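Local structure of probable glutamine synthetase (Pseudomonas aeruginosa, 4HPP) at residues Gly40-Pro43 and Ala44-Ser47; Leu69-Pro72 and Asn73-Val76; Leu163-Ala166 and Leu167-Gly171; Val203-Arg206 and Glu207-Glu211; Asp432-Leu435 and Cys436-Tyr439. The protein is a probable member of the glutamine synthetase family, built from an N-terminal domain and a catalytic domain and assembled from several copies of one chain. All coordinates share one frame; numbering follows the deposited sequence.

The five contacts follow one another along the chain, each eight or nine continuous residues meeting round a turn or along a helix. Interactions 1 and 2 lie in the N-terminal domain range, on strands 39-41 and 66-78, neighbours in one mixed sheet, their centres about 19 Å apart. Interactions 3, 4 and 5 belong to the catalytic range, on helices 159-169, 196-216 and 432-439. Helices 159-169 and 196-216 pack together, the centres of interactions 3 and 4 about 10 Å apart; V76 touches A170 of interaction 3 and N204 of interaction 4, joining residues of the two ranges. Interaction 5 touches none of the others, its centre about 23 Å from interaction 4's and about 35 Å from interaction 2's.

Interaction 1. Residues Gly40-Pro43 and Ala44-Ser47; sequences GWVP and ANSS
The carboxamide of N45 stands over one face of the W41 indole. Its ND2 lies 3.3 Å above the ring plane, over the centre, and comes within 3.4 Å of CE2. The amide and ring planes are 73° apart, so the amide meets the ring nitrogen-first instead of lying flat on it, an amino-aromatic kind of approach. Two torsions bring the groups together: W41 turns its CG opposite its own backbone N (chi1 -162°), while N45 sets CG opposite its carbonyl carbon (chi1 -65°). On its other flank ND2 lies 3.7 Å from CB of V42.

Backbone bonds form the turn beneath this pair. N45 N donates to O of V42 at 3.1 Å, and S46 N donates to O of P43 at 3.0 Å, both from well above the carbonyl plane. Such i to i+3 bonds define a 3-10 turn, here the one that takes over where strand 39-41 leaves the sheet of the N-terminal domain; the ring-restricted phi of P43 suits its first residue.

One water joins the side chains of strand and turn. It lies in the indole plane, accepts from NE1 of W41 at 2.7 Å and is hydrogen-bonded to OG of S46 at 3.2 Å.

Apolar contact is slight, CG1 of V42 lying 4.2 Å from CB of A44. W60 and W104 pack on P43, whereas V42 and N45 reach R308 and F148 of a neighbouring subunit, R308 being the counterpart of a residue that lines the glutamic acid pocket.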
loop_
_atom_site.group_PDB
_atom_site.type_symbol
_atom_site.label_atom_id
_atom_site.label_comp_id
_atom_site.label_asym_id
_atom_site.label_seq_id
_atom_site.Cartn_x
_atom_site.Cartn_y
_atom_site.Cartn_z
ATOM N N GLY A 40 -23.774 -37.737 9.123
ATOM C CA GLY A 40 -24.522 -38.204 7.961
ATOM C C GLY A 40 -23.718 -38.174 6.658
ATOM O O GLY A 40 -22.715 -37.494 6.548
ATOM N N TRP A 41 -24.137 -38.953 5.674
ATOM C CA TRP A 41 -23.524 -38.912 4.338
ATOM C C TRP A 41 -24.504 -39.515 3.390
ATOM O O TRP A 41 -25.375 -40.273 3.807
ATOM C CB TRP A 41 -22.209 -39.695 4.353
ATOM C CG TRP A 41 -21.316 -39.369 3.212
ATOM C CD1 TRP A 41 -20.937 -40.197 2.158
ATOM C CD2 TRP A 41 -20.694 -38.064 2.922
ATOM N NE1 TRP A 41 -20.117 -39.512 1.270
ATOM C CE2 TRP A 41 -19.922 -38.238 1.692
ATOM C CE3 TRP A 41 -20.667 -36.843 3.556
ATOM C CZ2 TRP A 41 -19.183 -37.208 1.149
ATOM C CZ3 TRP A 41 -19.904 -35.829 3.008
ATOM C CH2 TRP A 41 -19.202 -35.990 1.831
ATOM N N VAL A 42 -24.413 -39.183 2.116
ATOM C CA VAL A 42 -25.471 -39.541 1.119
ATOM C C VAL A 42 -24.795 -40.533 0.153
ATOM O O VAL A 42 -23.718 -40.233 -0.356
ATOM C CB VAL A 42 -26.011 -38.256 0.421
ATOM C CG1 VAL A 42 -26.882 -38.556 -0.793
ATOM C CG2 VAL A 42 -26.774 -37.387 1.414
ATOM N N PRO A 43 -25.376 -41.736 -0.058
ATOM C CA PRO A 43 -24.727 -42.744 -0.911
ATOM C C PRO A 43 -24.459 -42.254 -2.338
ATOM O O PRO A 43 -23.430 -42.626 -2.944
ATOM C CB PRO A 43 -25.754 -43.874 -0.957
ATOM C CG PRO A 43 -26.617 -43.676 0.243
ATOM C CD PRO A 43 -26.730 -42.178 0.326
ATOM N N ALA A 44 -25.361 -41.418 -2.857
ATOM C CA ALA A 44 -25.257 -40.925 -4.234
ATOM C C ALA A 44 -24.006 -40.052 -4.485
ATOM O O ALA A 44 -23.638 -39.838 -5.665
ATOM C CB ALA A 44 -26.538 -40.209 -4.679
ATOM N N ASN A 45 -23.359 -39.588 -3.400
ATOM C CA ASN A 45 -22.096 -38.822 -3.500
ATOM C C ASN A 45 -20.996 -39.669 -4.125
ATOM O O ASN A 45 -20.107 -39.150 -4.806
ATOM C CB ASN A 45 -21.616 -38.338 -2.143
ATOM C CG ASN A 45 -22.555 -37.337 -1.521
ATOM O OD1 ASN A 45 -23.324 -36.692 -2.212
ATOM N ND2 ASN A 45 -22.482 -37.187 -0.202
ATOM N N SER A 46 -21.088 -40.980 -3.909
ATOM C CA SER A 46 -20.158 -41.933 -4.510
ATOM C C SER A 46 -20.368 -42.112 -6.026
ATOM O O SER A 46 -19.519 -42.702 -6.712
ATOM C CB SER A 46 -20.225 -43.276 -3.792
ATOM O OG SER A 46 -20.122 -43.100 -2.385
ATOM N N SER A 47 -21.446 -41.567 -6.573
ATOM C CA SER A 47 -21.525 -41.507 -8.026
ATOM C C SER A 47 -21.061 -40.161 -8.611
ATOM O O SER A 47 -21.278 -39.941 -9.811
ATOM C CB SER A 47 -22.949 -41.821 -8.540
ATOM O OG SER A 47 -23.573 -42.933 -7.896
HETATM O O HOH W 1 -18.990 -40.464 -1.041
#

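Interaction 2. Residues Leu69-Pro72 and Asn73-Val76; sequences LPDP and NSRV
The carbonyl oxygen of D71 takes two hydrogen bonds from S74. The hydroxyl OG donates to D71 O at 2.7 Å, in the carbonyl plane, and S74 N donates to the same oxygen at 3.2 Å with a nearly straight N-H...O angle of 168°. The two donors approach differently, since the backbone N sits well above that plane. S74 places OG between its backbone N and carbonyl carbon (chi1 64°), which turns the hydroxyl back over the turn.

The D71 side chain adds a third bond. Its OD1 accepts from N73 N at 3.0 Å, the donor coming from above the carboxylate plane, not in it. With chi1 at 153°, CG of D71 lies roughly opposite its backbone N, and the carboxylate folds forward toward N73 and S74. CB of N73 lies 3.7 Å from OD1, while the other oxygen, OD2, comes equally near CB of S74.

Beyond this shell, a salt bridge from D71 OD2 to R109 steadies the carboxylate from its other end. R75 carries its guanidinium away from the turn to a salt bridge with D90, and backbone bonds from D71 to H93 and from V76 to Y91 tie both flanks to strand 89-97. The aspartate carboxylate accepting from the N-H two residues on makes an Asx turn. It is combined with a type I beta turn, P72 and N73 at its centre, that interrupts strand 66-78 within its hairpin.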
loop_
_atom_site.group_PDB
_atom_site.type_symbol
_atom_site.label_atom_id
_atom_site.label_comp_id
_atom_site.label_asym_id
_atom_site.label_seq_id
_atom_site.Cartn_x
_atom_site.Cartn_y
_atom_site.Cartn_z
ATOM N N LEU A 69 -18.190 -42.782 9.631
ATOM C CA LEU A 69 -17.777 -43.135 10.991
ATOM C C LEU A 69 -16.266 -42.945 11.150
ATOM O O LEU A 69 -15.502 -43.790 10.697
ATOM C CB LEU A 69 -18.120 -44.604 11.246
ATOM C CG LEU A 69 -18.670 -44.946 12.631
ATOM C CD1 LEU A 69 -20.021 -44.289 12.812
ATOM C CD2 LEU A 69 -18.784 -46.458 12.765
ATOM N N PRO A 70 -15.834 -41.826 11.759
ATOM C CA PRO A 70 -14.397 -41.516 11.929
ATOM C C PRO A 70 -13.651 -42.637 12.668
ATOM O O PRO A 70 -14.135 -43.159 13.677
ATOM C CB PRO A 70 -14.398 -40.239 12.782
ATOM C CG PRO A 70 -15.759 -40.211 13.404
ATOM C CD PRO A 70 -16.695 -40.829 12.404
ATOM N N ASP A 71 -12.504 -43.037 12.133
ATOM C CA ASP A 71 -11.690 -44.001 12.805
ATOM C C ASP A 71 -10.731 -43.182 13.660
ATOM O O ASP A 71 -9.955 -42.395 13.118
ATOM C CB ASP A 71 -10.935 -44.830 11.799
ATOM C CG ASP A 71 -9.640 -45.370 12.350
ATOM O OD1 ASP A 71 -9.573 -45.675 13.562
ATOM O OD2 ASP A 71 -8.668 -45.470 11.581
ATOM N N PRO A 72 -10.768 -43.374 15.006
ATOM C CA PRO A 72 -10.038 -42.435 15.892
ATOM C C PRO A 72 -8.549 -42.513 15.696
ATOM O O PRO A 72 -7.835 -41.557 16.012
ATOM C CB PRO A 72 -10.410 -42.899 17.300
ATOM C CG PRO A 72 -11.604 -43.818 17.117
ATOM C CD PRO A 72 -11.484 -44.429 15.768
ATOM N N ASN A 73 -8.069 -43.632 15.155
ATOM C CA ASN A 73 -6.612 -43.802 14.987
ATOM C C ASN A 73 -5.968 -43.067 13.799
ATOM O O ASN A 73 -4.757 -43.009 13.701
ATOM C CB ASN A 73 -6.200 -45.294 15.053
ATOM C CG ASN A 73 -6.437 -45.908 16.440
ATOM O OD1 ASN A 73 -6.081 -45.332 17.488
ATOM N ND2 ASN A 73 -7.040 -47.075 16.454
ATOM N N SER A 74 -6.780 -42.485 12.928
ATOM C CA SER A 74 -6.320 -41.861 11.699
ATOM C C SER A 74 -6.270 -40.335 11.819
ATOM O O SER A 74 -5.980 -39.671 10.834
ATOM C CB SER A 74 -7.307 -42.166 10.618
ATOM O OG SER A 74 -8.539 -41.551 10.972
ATOM N N ARG A 75 -6.573 -39.795 13.006
ATOM C CA ARG A 75 -6.609 -38.364 13.204
ATOM C C ARG A 75 -5.364 -37.584 12.723
ATOM O O ARG A 75 -4.233 -37.944 13.029
ATOM C CB ARG A 75 -6.906 -38.036 14.663
ATOM C CG ARG A 75 -7.052 -36.533 14.902
ATOM C CD ARG A 75 -8.067 -36.261 15.984
ATOM N NE ARG A 75 -8.226 -34.858 16.220
ATOM C CZ ARG A 75 -8.627 -34.363 17.378
ATOM N NH1 ARG A 75 -8.942 -35.197 18.356
ATOM N NH2 ARG A 75 -8.715 -33.045 17.554
ATOM N N VAL A 76 -5.605 -36.516 11.958
ATOM C CA VAL A 76 -4.552 -35.588 11.558
ATOM C C VAL A 76 -4.734 -34.247 12.243
ATOM O O VAL A 76 -5.830 -33.708 12.240
ATOM C CB VAL A 76 -4.510 -35.425 10.017
ATOM C CG1 VAL A 76 -3.509 -34.344 9.596
ATOM C CG2 VAL A 76 -4.046 -36.745 9.436
#

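Interaction 3. Residues Leu163-Ala166 and Leu167-Gly171; sequences LVSA and LAQAG
L167 opens the last turn of helix 159-169, which ends in a Schellman motif. Its CD1 lies 3.8 Å from CG of L163, one turn earlier, the two leucines crossing at an angle. L163 has CG opposite its backbone N, whereas L167 has it opposite the carbonyl carbon (chi1 -61°), and the branches meet on the side facing helix 196-216, where L163 touches T209 and L167 touches V208. A168 continues the helical bonding through its N to V164 O, and its methyl faces P174 of strand 174-179.

Q169 N bonds S165 O almost straight. The extended Q169 side chain also reaches back along the helix toward S165, NE2 giving OG of S165 a weak hydrogen bond at 3.3 Å; the stronger partner of NE2 is the backbone O of Q80. Q5 and L4 of a neighbouring subunit pack on S165 and Q169, respectively.

The regular pattern frays at A170, whose N bonds A166 O at 2.9 Å with an angle of only 131°. G171 then turns to positive phi, 70°, and its N donates to A168 O at 2.8 Å, one of the motif's bonds back into the last turn.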
loop_
_atom_site.group_PDB
_atom_site.type_symbol
_atom_site.label_atom_id
_atom_site.label_comp_id
_atom_site.label_asym_id
_atom_site.label_seq_id
_atom_site.Cartn_x
_atom_site.Cartn_y
_atom_site.Cartn_z
ATOM N N LEU A 163 6.355 -27.079 4.561
ATOM C CA LEU A 163 5.653 -28.248 4.112
ATOM C C LEU A 163 6.053 -29.431 4.964
ATOM O O LEU A 163 5.218 -30.103 5.553
ATOM C CB LEU A 163 5.875 -28.502 2.588
ATOM C CG LEU A 163 5.172 -29.756 2.126
ATOM C CD1 LEU A 163 3.707 -29.668 2.484
ATOM C CD2 LEU A 163 5.326 -29.977 0.644
ATOM N N VAL A 164 7.327 -29.725 4.992
ATOM C CA VAL A 164 7.871 -30.767 5.885
ATOM C C VAL A 164 7.392 -30.617 7.331
ATOM O O VAL A 164 6.994 -31.584 7.986
ATOM C CB VAL A 164 9.416 -30.875 5.735
ATOM C CG1 VAL A 164 9.995 -31.871 6.706
ATOM C CG2 VAL A 164 9.711 -31.341 4.314
ATOM N N SER A 165 7.299 -29.405 7.810
ATOM C CA SER A 165 6.878 -29.256 9.204
ATOM C C SER A 165 5.415 -29.604 9.342
ATOM O O SER A 165 5.015 -30.405 10.231
ATOM C CB SER A 165 7.211 -27.876 9.685
ATOM O OG SER A 165 6.285 -27.456 10.625
ATOM N N ALA A 166 4.594 -29.063 8.442
ATOM C CA ALA A 166 3.161 -29.451 8.405
ATOM C C ALA A 166 2.936 -30.988 8.267
ATOM O O ALA A 166 2.158 -31.577 9.024
ATOM C CB ALA A 166 2.439 -28.680 7.341
ATOM N N LEU A 167 3.675 -31.641 7.368
ATOM C CA LEU A 167 3.567 -33.082 7.231
ATOM C C LEU A 167 4.076 -33.757 8.531
ATOM O O LEU A 167 3.389 -34.661 9.046
ATOM C CB LEU A 167 4.259 -33.599 5.973
ATOM C CG LEU A 167 3.765 -33.093 4.588
ATOM C CD1 LEU A 167 4.828 -33.303 3.516
ATOM C CD2 LEU A 167 2.431 -33.684 4.105
ATOM N N ALA A 168 5.214 -33.314 9.097
ATOM C CA ALA A 168 5.615 -33.852 10.459
ATOM C C ALA A 168 4.528 -33.748 11.512
ATOM O O ALA A 168 4.158 -34.799 12.133
ATOM C CB ALA A 168 6.926 -33.286 10.997
ATOM N N GLN A 169 3.980 -32.529 11.675
ATOM C CA GLN A 169 2.863 -32.364 12.601
ATOM C C GLN A 169 1.721 -33.260 12.249
ATOM O O GLN A 169 1.024 -33.680 13.110
ATOM C CB GLN A 169 2.297 -30.947 12.616
ATOM C CG GLN A 169 3.223 -29.818 13.040
ATOM C CD GLN A 169 2.586 -28.510 12.770
ATOM O OE1 GLN A 169 1.430 -28.283 13.191
ATOM N NE2 GLN A 169 3.252 -27.666 11.918
ATOM N N ALA A 170 1.514 -33.572 10.978
ATOM C CA ALA A 170 0.345 -34.356 10.618
ATOM C C ALA A 170 0.626 -35.836 10.830
ATOM O O ALA A 170 -0.204 -36.676 10.540
ATOM C CB ALA A 170 -0.013 -34.088 9.195
ATOM N N GLY A 171 1.799 -36.170 11.370
ATOM C CA GLY A 171 2.153 -37.591 11.561
ATOM C C GLY A 171 2.423 -38.377 10.281
ATOM O O GLY A 171 2.338 -39.624 10.266
#

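Interaction 4. Residues Val203-Arg206 and Glu207-Glu211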
loop_
_atom_site.group_PDB
_atom_site.type_symbol
_atom_site.label_atom_id
_atom_site.label_comp_id
_atom_site.label_asym_id
_atom_site.label_seq_id
_atom_site.Cartn_x
_atom_site.Cartn_y
_atom_site.Cartn_z
ATOM N N VAL A 203 -3.385 -39.799 1.354
ATOM C CA VAL A 203 -4.408 -38.720 1.382
ATOM C C VAL A 203 -3.887 -37.501 2.181
ATOM O O VAL A 203 -3.917 -36.360 1.680
ATOM C CB VAL A 203 -5.772 -39.198 1.957
ATOM C CG1 VAL A 203 -6.702 -38.009 2.257
ATOM C CG2 VAL A 203 -6.427 -40.207 1.032
ATOM N N ASN A 204 -3.401 -37.756 3.398
ATOM C CA ASN A 204 -2.796 -36.728 4.228
ATOM C C ASN A 204 -1.714 -35.927 3.524
ATOM O O ASN A 204 -1.707 -34.685 3.589
ATOM C CB ASN A 204 -2.133 -37.350 5.439
ATOM C CG ASN A 204 -3.105 -37.973 6.393
ATOM O OD1 ASN A 204 -4.270 -37.631 6.441
ATOM N ND2 ASN A 204 -2.613 -38.897 7.174
ATOM N N VAL A 205 -0.790 -36.609 2.861
ATOM C CA VAL A 205 0.230 -35.869 2.073
ATOM C C VAL A 205 -0.403 -34.907 1.037
ATOM O O VAL A 205 0.116 -33.799 0.828
ATOM C CB VAL A 205 1.267 -36.784 1.378
ATOM C CG1 VAL A 205 2.054 -36.017 0.354
ATOM C CG2 VAL A 205 2.209 -37.428 2.396
ATOM N N ARG A 206 -1.523 -35.296 0.420
ATOM C CA ARG A 206 -2.118 -34.428 -0.584
ATOM C C ARG A 206 -2.869 -33.247 0.039
ATOM O O ARG A 206 -2.814 -32.070 -0.482
ATOM C CB ARG A 206 -3.080 -35.229 -1.432
ATOM C CG ARG A 206 -2.379 -36.266 -2.264
ATOM C CD ARG A 206 -3.279 -37.482 -2.466
ATOM N NE ARG A 206 -2.573 -38.492 -3.253
ATOM C CZ ARG A 206 -3.146 -39.342 -4.113
ATOM N NH1 ARG A 206 -4.468 -39.270 -4.298
ATOM N NH2 ARG A 206 -2.389 -40.258 -4.774
ATOM N N GLU A 207 -3.607 -33.556 1.118
ATOM C CA GLU A 207 -4.482 -32.584 1.656
ATOM C C GLU A 207 -3.682 -31.489 2.387
ATOM O O GLU A 207 -4.047 -30.282 2.323
ATOM C CB GLU A 207 -5.570 -33.263 2.470
ATOM C CG GLU A 207 -6.514 -34.050 1.566
ATOM C CD GLU A 207 -7.187 -33.133 0.568
ATOM O OE1 GLU A 207 -7.222 -33.467 -0.609
ATOM O OE2 GLU A 207 -7.692 -32.078 0.982
ATOM N N VAL A 208 -2.552 -31.893 2.983
ATOM C CA VAL A 208 -1.689 -30.969 3.720
ATOM C C VAL A 208 -0.871 -30.127 2.762
ATOM O O VAL A 208 -0.777 -28.930 2.944
ATOM C CB VAL A 208 -0.763 -31.703 4.719
ATOM C CG1 VAL A 208 0.276 -30.745 5.302
ATOM C CG2 VAL A 208 -1.571 -32.365 5.820
ATOM N N THR A 209 -0.280 -30.730 1.739
ATOM C CA THR A 209 0.421 -29.931 0.688
ATOM C C THR A 209 -0.478 -28.821 0.138
ATOM O O THR A 209 -0.105 -27.616 0.191
ATOM C CB THR A 209 0.928 -30.791 -0.448
ATOM O OG1 THR A 209 1.748 -31.790 0.121
ATOM C CG2 THR A 209 1.782 -29.988 -1.439
ATOM N N ARG A 210 -1.681 -29.212 -0.288
ATOM C CA ARG A 210 -2.720 -28.239 -0.615
ATOM C C ARG A 210 -2.894 -27.149 0.484
ATOM O O ARG A 210 -2.831 -25.950 0.172
ATOM C CB ARG A 210 -4.062 -28.941 -0.957
ATOM C CG ARG A 210 -4.071 -29.528 -2.346
ATOM C CD ARG A 210 -4.979 -30.721 -2.485
ATOM N NE ARG A 210 -4.764 -31.410 -3.752
ATOM C CZ ARG A 210 -5.331 -32.569 -4.126
ATOM N NH1 ARG A 210 -6.202 -33.178 -3.351
ATOM N NH2 ARG A 210 -5.062 -33.090 -5.339
ATOM N N GLU A 211 -3.091 -27.543 1.759
ATOM C CA GLU A 211 -3.265 -26.536 2.853
ATOM C C GLU A 211 -2.043 -25.603 3.083
ATOM O O GLU A 211 -2.180 -24.415 3.290
ATOM C CB GLU A 211 -3.716 -27.207 4.128
ATOM C CG GLU A 211 -3.853 -26.291 5.335
ATOM C CD GLU A 211 -4.965 -25.307 5.183
ATOM O OE1 GLU A 211 -5.053 -24.343 5.987
ATOM O OE2 GLU A 211 -5.775 -25.525 4.297
#
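T209 and V205 form the compact side of this helical turn. The threonine OG1 donates to V205 O at 2.7 Å, nearly along the C=O axis, and T209 N donates to the same oxygen at 3.2 Å from above the carbonyl plane, so one carbonyl serves two donors. T209 sets OG1 opposite its own carbonyl carbon (chi1 -55°), which aims the hydroxyl back at the preceding turn. F159 of helix 159-169 packs against T209, and A166 against V208.

Around the helix, V203 and E207 lie side by side, CG1 of the valine 4.0 Å from CG of the glutamate. E207 bends at chi2, and its OE1 accepts from NH1 of R210 at 2.9 Å in a salt bridge, the oxygen lying in the guanidinium plane.

The looser, partly exposed side belongs to R210. Its guanidinium has CB of R206 over one face, offset toward the rim and 4.2 Å above the plane, and makes a cation-pi contact with F222. L150 and Q151 of a neighbouring subunit pack on E207 and R210, respectively. The turn thus pairs an i to i+3 intrahelical glutamate-arginine salt bridge with a threonine bonded to the i-4 carbonyl, where helix 196-216 borders the neighbouring subunit.

Interaction 5. Residues Asp432-Leu435 and Cys436-Tyr439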
loop_
_atom_site.group_PDB
_atom_site.type_symbol
_atom_site.label_atom_id
_atom_site.label_comp_id
_atom_site.label_asym_id
_atom_site.label_seq_id
_atom_site.Cartn_x
_atom_site.Cartn_y
_atom_site.Cartn_z
ATOM N N ASP A 432 -7.033 -33.146 -26.505
ATOM C CA ASP A 432 -6.068 -33.536 -25.505
ATOM C C ASP A 432 -5.724 -32.407 -24.536
ATOM O O ASP A 432 -5.676 -32.609 -23.319
ATOM C CB ASP A 432 -4.811 -34.105 -26.148
ATOM C CG ASP A 432 -4.921 -35.598 -26.389
ATOM O OD1 ASP A 432 -3.900 -36.247 -26.777
ATOM O OD2 ASP A 432 -6.052 -36.128 -26.189
ATOM N N ASP A 433 -5.475 -31.223 -25.083
ATOM C CA ASP A 433 -5.096 -30.037 -24.313
ATOM C C ASP A 433 -6.185 -29.543 -23.343
ATOM O O ASP A 433 -5.953 -29.524 -22.140
ATOM C CB ASP A 433 -4.538 -28.945 -25.247
ATOM C CG ASP A 433 -3.135 -29.305 -25.795
ATOM O OD1 ASP A 433 -2.426 -28.416 -26.291
ATOM O OD2 ASP A 433 -2.710 -30.484 -25.717
ATOM N N ASP A 434 -7.361 -29.181 -23.851
ATOM C CA ASP A 434 -8.545 -28.868 -23.022
ATOM C C ASP A 434 -8.787 -29.840 -21.844
ATOM O O ASP A 434 -9.149 -29.454 -20.737
ATOM C CB ASP A 434 -9.763 -28.807 -23.941
ATOM C CG ASP A 434 -9.514 -27.898 -25.144
ATOM O OD1 ASP A 434 -8.740 -26.923 -24.925
ATOM O OD2 ASP A 434 -10.035 -28.162 -26.277
ATOM N N LEU A 435 -8.555 -31.112 -22.105
ATOM C CA LEU A 435 -8.765 -32.164 -21.158
ATOM C C LEU A 435 -7.741 -32.050 -20.040
ATOM O O LEU A 435 -8.050 -32.240 -18.879
ATOM C CB LEU A 435 -8.509 -33.453 -21.898
ATOM C CG LEU A 435 -8.926 -34.734 -21.220
ATOM C CD1 LEU A 435 -10.404 -34.645 -20.815
ATOM C CD2 LEU A 435 -8.625 -35.872 -22.187
ATOM N N CYS A 436 -6.514 -31.726 -20.421
ATOM C CA CYS A 436 -5.433 -31.549 -19.490
ATOM C C CYS A 436 -5.633 -30.277 -18.680
ATOM O O CYS A 436 -5.472 -30.262 -17.447
ATOM C CB CYS A 436 -4.104 -31.539 -20.221
ATOM S SG CYS A 436 -2.929 -30.458 -19.430
ATOM N N ARG A 437 -6.059 -29.234 -19.350
ATOM C CA ARG A 437 -6.328 -28.004 -18.648
ATOM C C ARG A 437 -7.520 -28.241 -17.777
ATOM O O ARG A 437 -7.642 -27.667 -16.676
ATOM C CB ARG A 437 -6.620 -26.836 -19.601
ATOM C CG ARG A 437 -5.430 -26.290 -20.395
ATOM C CD ARG A 437 -5.962 -25.257 -21.413
ATOM N NE ARG A 437 -4.998 -24.874 -22.456
ATOM C CZ ARG A 437 -5.066 -25.261 -23.731
ATOM N NH1 ARG A 437 -6.076 -26.030 -24.149
ATOM N NH2 ARG A 437 -4.144 -24.855 -24.600
ATOM N N HIS A 438 -8.423 -29.072 -18.279
ATOM C CA HIS A 438 -9.650 -29.276 -17.552
ATOM C C HIS A 438 -9.229 -29.891 -16.255
ATOM O O HIS A 438 -9.565 -29.343 -15.236
ATOM C CB HIS A 438 -10.704 -30.093 -18.344
ATOM C CG HIS A 438 -12.028 -30.288 -17.601
ATOM N ND1 HIS A 438 -12.888 -29.276 -17.360
ATOM C CD2 HIS A 438 -12.605 -31.438 -17.022
ATOM C CE1 HIS A 438 -13.954 -29.746 -16.641
ATOM N NE2 HIS A 438 -13.779 -31.067 -16.453
ATOM N N TYR A 439 -8.435 -30.980 -16.278
ATOM C CA TYR A 439 -8.136 -31.746 -15.040
ATOM C C TYR A 439 -7.137 -31.053 -14.072
ATOM O O TYR A 439 -7.241 -31.187 -12.842
ATOM C CB TYR A 439 -7.731 -33.201 -15.335
ATOM C CG TYR A 439 -8.920 -34.107 -15.540
ATOM C CD1 TYR A 439 -9.471 -34.819 -14.477
ATOM C CD2 TYR A 439 -9.518 -34.227 -16.788
ATOM C CE1 TYR A 439 -10.590 -35.624 -14.655
ATOM C CE2 TYR A 439 -10.637 -35.020 -16.969
ATOM C CZ TYR A 439 -11.164 -35.716 -15.909
ATOM O OH TYR A 439 -12.262 -36.487 -16.120
#
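A local contact along the short helix 432-439, near the C-terminal end, pairs a surface D434-R437 salt bridge with a buried L435-Y439 contact. D434 OD1 meets R437 NH1 at 2.9 Å, near the plane and at the edge of the guanidinium, with carboxylate and guanidinium planes 34° apart. The arginine reaches back with an extended chain, which also brings NH1 to 3.5 Å from CB of D433. The D433 carboxylate probably adds a weaker electrostatic pull, its OD1 lying 4.3 Å from R437 NH2 and well out of the guanidinium plane.

L435 and Y439 run alongside each other, CD1 of L435 lying 3.9 Å from CE2 of Y439, and the tyrosine ring turns an edge to L435 O, with CD2 at 3.2 Å. L435 puts CG opposite its backbone N (chi1 -168°), which lays the branch beside the ring. T427 of helix 410-427 packs on both residues, while Y439 OH is hydrogen-bonded to Q51.

Backbone bonds from R437 N to D433 O at 2.8 Å and from Y439 N to L435 O give the i to i+4 pattern of an alpha helix, here amphipathic, with an aspartate-arginine i to i+3 pair on its outer side.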